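Amphoterin-induced protein 1 (Mus musculus, PDB 2XOT) promotes the growth and fasciculation of neurites as a homodimeric neuronal cell-adhesion protein and may mediate homophilic and heterophilic cell-cell interaction. Local coordinates at the interface of chains A and B. Coordinates in Å, arbitrary orientation; residue numbers count along the deposited sequence, not the author numbering. Chains: chain A/B, Amphoterin-induced protein 1.

The interface of chains A and B. Residues chain A 18-20; chain B 142, 144, 169, 171, 197.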
loop_
_atom_site.group_PDB
_atom_site.type_symbol
_atom_site.label_atom_id
_atom_site.label_comp_id
_atom_site.label_asym_id
_atom_site.label_seq_id
_atom_site.Cartn_x
_atom_site.Cartn_y
_atom_site.Cartn_z
ATOM N N CYS A 18 -8.505 -7.327 -18.651
ATOM C CA CYS A 18 -9.201 -7.150 -17.381
ATOM C C CYS A 18 -9.012 -8.349 -16.468
ATOM O O CYS A 18 -9.454 -9.456 -16.788
ATOM C CB CYS A 18 -10.690 -6.868 -17.650
ATOM S SG CYS A 18 -10.935 -5.284 -18.490
ATOM N N ALA A 19 -8.308 -8.126 -15.355
ATOM C CA ALA A 19 -8.144 -9.119 -14.311
ATOM C C ALA A 19 -8.932 -8.655 -13.087
ATOM O O ALA A 19 -8.390 -7.982 -12.232
ATOM C CB ALA A 19 -6.687 -9.263 -13.958
ATOM N N SER A 20 -10.192 -9.067 -12.996
ATOM C CA SER A 20 -11.146 -8.580 -12.005
ATOM C C SER A 20 -10.995 -7.072 -11.788
ATOM O O SER A 20 -11.299 -6.288 -12.686
ATOM C CB SER A 20 -11.094 -9.400 -10.704
ATOM O OG SER A 20 -9.860 -9.276 -10.040
ATOM N N TYR B 142 -3.904 -13.154 -8.184
ATOM C CA TYR B 142 -4.591 -12.956 -9.467
ATOM C C TYR B 142 -4.083 -13.989 -10.478
ATOM O O TYR B 142 -2.921 -13.979 -10.838
ATOM C CB TYR B 142 -4.330 -11.560 -10.005
ATOM C CG TYR B 142 -4.993 -10.398 -9.254
ATOM C CD1 TYR B 142 -6.139 -9.789 -9.753
ATOM C CD2 TYR B 142 -4.448 -9.882 -8.092
ATOM C CE1 TYR B 142 -6.730 -8.716 -9.104
ATOM C CE2 TYR B 142 -5.035 -8.790 -7.426
ATOM C CZ TYR B 142 -6.185 -8.241 -7.927
ATOM O OH TYR B 142 -6.781 -7.166 -7.309
ATOM N N SER B 144 -6.256 -14.902 -13.291
ATOM C CA SER B 144 -7.177 -14.832 -14.432
ATOM C C SER B 144 -6.413 -14.964 -15.744
ATOM O O SER B 144 -5.207 -14.781 -15.780
ATOM C CB SER B 144 -7.955 -13.522 -14.417
ATOM O OG SER B 144 -7.076 -12.447 -14.668
ATOM N N ASP B 169 -8.538 -14.479 -7.791
ATOM C CA ASP B 169 -9.170 -14.233 -9.090
ATOM C C ASP B 169 -8.866 -15.394 -10.024
ATOM O O ASP B 169 -7.733 -15.568 -10.472
ATOM C CB ASP B 169 -8.663 -12.916 -9.665
ATOM C CG ASP B 169 -9.357 -12.527 -10.942
ATOM O OD1 ASP B 169 -10.322 -13.208 -11.360
ATOM O OD2 ASP B 169 -8.912 -11.536 -11.537
ATOM N N SER B 171 -10.985 -15.872 -12.696
ATOM C CA SER B 171 -11.851 -15.564 -13.834
ATOM C C SER B 171 -11.123 -15.865 -15.139
ATOM O O SER B 171 -9.905 -15.885 -15.190
ATOM C CB SER B 171 -12.323 -14.095 -13.787
ATOM O OG SER B 171 -11.247 -13.172 -13.832
ATOM N N HIS B 197 -16.021 -15.594 -12.561
ATOM C CA HIS B 197 -16.789 -15.212 -13.749
ATOM C C HIS B 197 -15.987 -15.543 -15.013
ATOM O O HIS B 197 -14.767 -15.710 -14.972
ATOM C CB HIS B 197 -17.185 -13.715 -13.738
ATOM C CG HIS B 197 -16.029 -12.787 -13.581
ATOM N ND1 HIS B 197 -15.392 -12.193 -14.656
ATOM C CD2 HIS B 197 -15.349 -12.399 -12.479
ATOM C CE1 HIS B 197 -14.383 -11.468 -14.214
ATOM N NE2 HIS B 197 -14.332 -11.579 -12.900
HETATM O O HOH W 1 -10.948 -12.248 -16.199
#
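A:Ser20 reaches across the dimer interface to B:Asp169, its hydroxyl OG donating a hydrogen bond of 2.9 Å to carboxylate oxygen OD2. The hydroxyl does not come in along the carboxylate plane: it sits over the flat group, 69° out of plane, and A:Ser20 CB lies above the same group at 3.6 Å from B:Asp169 CG. The serine therefore rests on the acid, touching it with both its methylene and its hydroxyl. The backbone N of A:Ser20 also lies near OD2, but its N-H points elsewhere and makes no hydrogen bond.

B:Asp169, at the end of strand 167-169, points its carboxylate at chain A, with CG anti to the backbone N (chi1 -175°). Its other oxygen, OD1, is held from within chain B. B:Ser171 OG donates to the syn lone pair of OD1 at 2.6 Å, while B:Ser171 N adds a second bond, tilted 37° out of the plane, from the face opposite A:Ser20. This double grip should fix the rotation of the carboxylate and present OD2 to the serine; the hydroxyl donors would also be expected to favour its charged form.

On the neighbouring repeat strand, 140-142, the ring of B:Tyr142 flanks the serine on the side away from B:Ser171. Its carbon CE1 points toward A:Ser20 OG in a 3.3 Å contact, the oxygen lying nearer the ring plane than over its face. Nearby, the methyl CB of A:Ala19 lies against B:Ser144 OG at 3.3 Å. A water links the carbonyl O of A:Cys18 to B:Ser171 OG, lying 2.6 Å from that hydroxyl, so B:Ser171 both steadies the acid and takes part in the bridge. B:His197 borders the patch more distantly, one ring face covered near its rim by B:Ser171 CB.

Here the N-terminal cap of one chain, around strand 17-19, meets the later leucine-rich repeats of the other. Repeated by the twofold axis, this small polar patch forms part of the LRR-mediated homodimer interface of AMIGO-1.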